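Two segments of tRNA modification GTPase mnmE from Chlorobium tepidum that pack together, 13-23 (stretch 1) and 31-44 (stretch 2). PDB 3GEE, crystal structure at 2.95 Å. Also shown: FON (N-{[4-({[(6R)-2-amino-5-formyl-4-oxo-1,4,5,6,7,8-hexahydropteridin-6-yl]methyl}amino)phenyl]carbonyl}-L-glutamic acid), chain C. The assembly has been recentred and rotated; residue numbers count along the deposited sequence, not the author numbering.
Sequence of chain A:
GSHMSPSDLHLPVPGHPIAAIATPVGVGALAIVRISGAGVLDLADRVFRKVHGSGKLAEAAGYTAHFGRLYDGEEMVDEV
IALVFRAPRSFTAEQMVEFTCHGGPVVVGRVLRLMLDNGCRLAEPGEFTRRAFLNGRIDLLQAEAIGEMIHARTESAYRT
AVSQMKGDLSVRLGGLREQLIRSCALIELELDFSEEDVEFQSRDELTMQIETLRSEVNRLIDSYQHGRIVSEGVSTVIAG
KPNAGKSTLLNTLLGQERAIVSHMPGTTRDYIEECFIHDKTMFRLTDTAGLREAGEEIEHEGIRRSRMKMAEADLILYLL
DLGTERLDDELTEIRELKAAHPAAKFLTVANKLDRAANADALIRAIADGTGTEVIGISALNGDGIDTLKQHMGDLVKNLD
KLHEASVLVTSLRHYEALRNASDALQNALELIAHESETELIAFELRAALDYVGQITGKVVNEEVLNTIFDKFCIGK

Stretch 1, residues 13-23: VPGHPIAAIAT
Stretch 2 (31-44) AIVRISGAGVLDLA

The two stretches form an antiparallel strand pair. Strand 31-36 runs at 165° to the strand that includes Ile 18 and Ala 19, and the axes approach to 4.8 Å. Both backbones are extended, with phi/psi of -130/147 at Ile 18 and -118/124 at Arg 34. In register, Ile 18 faces Ser 36 and Ile 21 faces Val 33 (CA to CA 5.5 and 4.5 Å).

Backbone hydrogen bonds set this register. Ile 18 N donates to Ser 36 O at 2.8 Å, and Ser 36 N returns a bond to Ile 18 O at 2.9 Å. Arg 34 N reaches Ala 20 O at 2.9 Å; the reverse bond, Ala 20 N to Arg 34 O, is weak at 3.3 Å. Ala 22 N to Ile 32 O (2.7 Å) continues the same register past Ile 21. Beyond the other end of the pairing, in the loops, Ala 38 N donates to Gly 15 O at 2.9 Å, one residue out of that register. Thr 23 (chi1 p) accepts a weak bond at OG1 from Ile 32 N, 3.3 Å.

Apolar contacts fill in around the backbone. Ala 19 CB meets Ile 35 CG2 at 3.5 Å. Pro 17 CB lies 3.8 Å from both Val 40 CG2 and Leu 43 CD2, tying the loop to the helix.

Gly 37 (phi/psi 120/-173) starts a type II turn to Val 40. A CB there would clash with His 16 O.

Arg 34 (chi1 p) also bonds the ligand weakly, NH2 to FON O4, 3.1 Å.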

# COMPACT_ATOMS: atom_id res chain seq x y z
N VAL A 13 -24.70 2.30 -21.60
CA VAL A 13 -24.42 0.87 -21.37
C VAL A 13 -23.36 0.54 -20.31
O VAL A 13 -22.20 0.94 -20.44
CB VAL A 13 -23.97 0.17 -22.68
CG1 VAL A 13 -24.11 -1.34 -22.54
CG2 VAL A 13 -24.77 0.68 -23.87
N PRO A 14 -23.75 -0.21 -19.26
CA PRO A 14 -22.77 -0.64 -18.25
C PRO A 14 -21.91 -1.79 -18.76
O PRO A 14 -22.36 -2.58 -19.60
CB PRO A 14 -23.64 -1.09 -17.09
CG PRO A 14 -24.92 -1.51 -17.71
CD PRO A 14 -25.11 -0.67 -18.94
N GLY A 15 -20.68 -1.89 -18.24
CA GLY A 15 -19.77 -2.98 -18.62
C GLY A 15 -19.95 -4.20 -17.75
O GLY A 15 -20.78 -4.21 -16.85
N HIS A 16 -19.16 -5.25 -18.03
CA HIS A 16 -19.12 -6.42 -17.16
C HIS A 16 -18.74 -6.00 -15.73
O HIS A 16 -17.86 -5.15 -15.56
CB HIS A 16 -18.12 -7.45 -17.69
CG HIS A 16 -18.29 -8.82 -17.11
ND1 HIS A 16 -18.05 -9.11 -15.79
CD2 HIS A 16 -18.67 -9.98 -17.69
CE1 HIS A 16 -18.29 -10.39 -15.57
NE2 HIS A 16 -18.67 -10.94 -16.70
N PRO A 17 -19.41 -6.57 -14.71
CA PRO A 17 -18.96 -6.26 -13.35
C PRO A 17 -17.50 -6.68 -13.18
O PRO A 17 -17.12 -7.80 -13.52
CB PRO A 17 -19.88 -7.10 -12.46
CG PRO A 17 -20.46 -8.13 -13.37
CD PRO A 17 -20.57 -7.48 -14.71
N ILE A 18 -16.69 -5.75 -12.68
CA ILE A 18 -15.27 -6.00 -12.47
C ILE A 18 -14.89 -5.60 -11.06
O ILE A 18 -15.46 -4.65 -10.51
CB ILE A 18 -14.39 -5.24 -13.48
CG1 ILE A 18 -14.73 -3.75 -13.50
CG2 ILE A 18 -14.53 -5.84 -14.87
CD1 ILE A 18 -13.83 -2.92 -14.39
N ALA A 19 -13.94 -6.32 -10.47
CA ALA A 19 -13.46 -6.05 -9.12
C ALA A 19 -11.94 -5.90 -9.12
O ALA A 19 -11.26 -6.43 -10.01
CB ALA A 19 -13.88 -7.17 -8.18
N ALA A 20 -11.42 -5.17 -8.13
CA ALA A 20 -9.99 -4.93 -7.99
C ALA A 20 -9.65 -4.33 -6.63
O ALA A 20 -10.42 -3.55 -6.08
CB ALA A 20 -9.51 -4.00 -9.08
N ILE A 21 -8.49 -4.72 -6.10
CA ILE A 21 -7.88 -4.05 -4.96
C ILE A 21 -7.48 -2.69 -5.49
O ILE A 21 -6.84 -2.61 -6.53
CB ILE A 21 -6.61 -4.78 -4.50
CG1 ILE A 21 -6.80 -6.31 -4.53
CG2 ILE A 21 -6.13 -4.25 -3.16
CD1 ILE A 21 -7.08 -6.98 -3.21
N ALA A 22 -7.86 -1.62 -4.80
CA ALA A 22 -7.67 -0.27 -5.34
C ALA A 22 -6.56 0.49 -4.62
O ALA A 22 -6.09 1.54 -5.08
CB ALA A 22 -8.97 0.52 -5.28
N THR A 23 -6.14 -0.06 -3.49
CA THR A 23 -5.11 0.51 -2.64
C THR A 23 -3.76 -0.20 -2.85
O THR A 23 -3.73 -1.31 -3.38
CB THR A 23 -5.53 0.40 -1.18
OG1 THR A 23 -5.99 -0.93 -0.92
CG2 THR A 23 -6.66 1.39 -0.91
N ALA A 31 -7.93 -1.01 3.53
CA ALA A 31 -7.79 -1.23 2.10
C ALA A 31 -9.15 -1.03 1.43
O ALA A 31 -10.18 -1.11 2.10
CB ALA A 31 -7.30 -2.63 1.85
N ILE A 32 -9.15 -0.80 0.12
CA ILE A 32 -10.38 -0.63 -0.64
C ILE A 32 -10.45 -1.64 -1.79
O ILE A 32 -9.62 -1.60 -2.71
CB ILE A 32 -10.47 0.79 -1.27
CG1 ILE A 32 -10.43 1.87 -0.19
CG2 ILE A 32 -11.73 0.92 -2.13
CD1 ILE A 32 -10.06 3.23 -0.75
N VAL A 33 -11.44 -2.53 -1.75
CA VAL A 33 -11.79 -3.31 -2.93
C VAL A 33 -12.91 -2.55 -3.63
O VAL A 33 -13.94 -2.26 -3.00
CB VAL A 33 -12.26 -4.74 -2.58
CG1 VAL A 33 -12.74 -5.45 -3.83
CG2 VAL A 33 -11.13 -5.53 -1.92
N ARG A 34 -12.72 -2.21 -4.90
CA ARG A 34 -13.77 -1.48 -5.64
C ARG A 34 -14.32 -2.24 -6.84
O ARG A 34 -13.57 -2.67 -7.72
CB ARG A 34 -13.35 -0.04 -6.00
CG ARG A 34 -12.13 0.10 -6.89
CD ARG A 34 -12.40 1.09 -8.02
NE ARG A 34 -12.23 2.50 -7.67
CZ ARG A 34 -11.46 3.35 -8.34
NH1 ARG A 34 -10.77 2.96 -9.40
NH2 ARG A 34 -11.38 4.61 -7.95
N ILE A 35 -15.63 -2.43 -6.86
CA ILE A 35 -16.30 -3.13 -7.95
C ILE A 35 -17.22 -2.21 -8.74
O ILE A 35 -17.79 -1.28 -8.17
CB ILE A 35 -17.03 -4.39 -7.45
CG1 ILE A 35 -18.38 -4.04 -6.82
CG2 ILE A 35 -16.18 -5.12 -6.44
CD1 ILE A 35 -19.31 -5.25 -6.63
N SER A 36 -17.35 -2.46 -10.04
CA SER A 36 -18.11 -1.58 -10.92
C SER A 36 -18.71 -2.35 -12.09
O SER A 36 -18.20 -3.40 -12.48
CB SER A 36 -17.22 -0.45 -11.45
OG SER A 36 -17.94 0.40 -12.33
N GLY A 37 -19.81 -1.84 -12.64
CA GLY A 37 -20.45 -2.47 -13.78
C GLY A 37 -21.88 -2.90 -13.56
O GLY A 37 -22.48 -2.63 -12.52
N ALA A 38 -22.42 -3.60 -14.55
CA ALA A 38 -23.83 -3.97 -14.58
C ALA A 38 -24.28 -4.81 -13.39
O ALA A 38 -23.82 -5.94 -13.20
CB ALA A 38 -24.14 -4.70 -15.88
N GLY A 39 -25.18 -4.25 -12.59
CA GLY A 39 -25.85 -4.99 -11.51
C GLY A 39 -24.97 -5.23 -10.31
O GLY A 39 -25.18 -6.16 -9.53
N VAL A 40 -23.98 -4.36 -10.17
CA VAL A 40 -22.95 -4.52 -9.15
C VAL A 40 -23.49 -4.53 -7.71
O VAL A 40 -23.09 -5.37 -6.91
CB VAL A 40 -21.80 -3.52 -9.42
CG1 VAL A 40 -21.46 -2.67 -8.22
CG2 VAL A 40 -20.60 -4.28 -9.95
N LEU A 41 -24.42 -3.64 -7.39
CA LEU A 41 -24.92 -3.60 -6.02
C LEU A 41 -25.96 -4.69 -5.70
O LEU A 41 -26.24 -4.96 -4.53
CB LEU A 41 -25.38 -2.20 -5.59
CG LEU A 41 -25.98 -1.26 -6.63
CD1 LEU A 41 -27.37 -1.77 -7.02
CD2 LEU A 41 -26.06 0.16 -6.11
N ASP A 42 -26.49 -5.33 -6.73
CA ASP A 42 -27.24 -6.57 -6.54
C ASP A 42 -26.30 -7.71 -6.17
O ASP A 42 -26.62 -8.55 -5.34
CB ASP A 42 -28.05 -6.95 -7.78
CG ASP A 42 -29.28 -6.08 -7.95
OD1 ASP A 42 -30.40 -6.58 -7.69
OD2 ASP A 42 -29.12 -4.90 -8.34
N LEU A 43 -25.13 -7.72 -6.82
CA LEU A 43 -24.08 -8.69 -6.52
C LEU A 43 -23.57 -8.47 -5.11
O LEU A 43 -23.47 -9.42 -4.33
CB LEU A 43 -22.93 -8.55 -7.53
CG LEU A 43 -22.85 -9.45 -8.77
CD1 LEU A 43 -24.20 -9.85 -9.35
CD2 LEU A 43 -22.00 -8.78 -9.83
N ALA A 44 -23.29 -7.21 -4.78
CA ALA A 44 -22.84 -6.84 -3.44
C ALA A 44 -23.78 -7.39 -2.38
O ALA A 44 -23.34 -7.89 -1.35
CB ALA A 44 -22.74 -5.34 -3.32
N1 FON C . -12.68 8.12 -3.46
C2 FON C . -13.52 7.08 -3.62
NA2 FON C . -14.09 6.52 -2.52
N3 FON C . -13.83 6.57 -4.84
C4 FON C . -13.31 7.07 -5.99
O4 FON C . -13.63 6.56 -7.08
C4A FON C . -12.35 8.22 -5.87
N5 FON C . -11.71 8.93 -6.88
C6 FON C . -11.69 10.37 -6.59
C7 FON C . -10.64 10.46 -5.49
N8 FON C . -11.21 9.76 -4.34
C8A FON C . -12.08 8.72 -4.50
C9 FON C . -11.41 11.30 -7.77
N10 FON C . -12.27 11.03 -8.91
C11 FON C . -16.44 11.07 -9.22
C12 FON C . -15.63 11.90 -10.00
C13 FON C . -14.24 11.88 -9.88
C14 FON C . -13.63 11.02 -8.97
C15 FON C . -14.44 10.18 -8.19
C16 FON C . -15.83 10.20 -8.31
C FON C . -17.93 11.14 -9.40
O FON C . -18.66 10.51 -8.65
N FON C . -18.41 11.90 -10.40
CA FON C . -19.62 12.71 -10.41
CB FON C . -19.55 13.87 -9.41
CG FON C . -20.89 14.57 -9.17
CD FON C . -21.04 15.00 -7.73
OE1 FON C . -21.39 14.14 -6.88
OE2 FON C . -20.82 16.20 -7.42
CT FON C . -19.86 13.24 -11.80
O1 FON C . -21.01 13.17 -12.29
O2 FON C . -18.88 13.73 -12.41
CP1 FON C . -11.20 8.37 -7.90
O3 FON C . -10.00 8.44 -8.11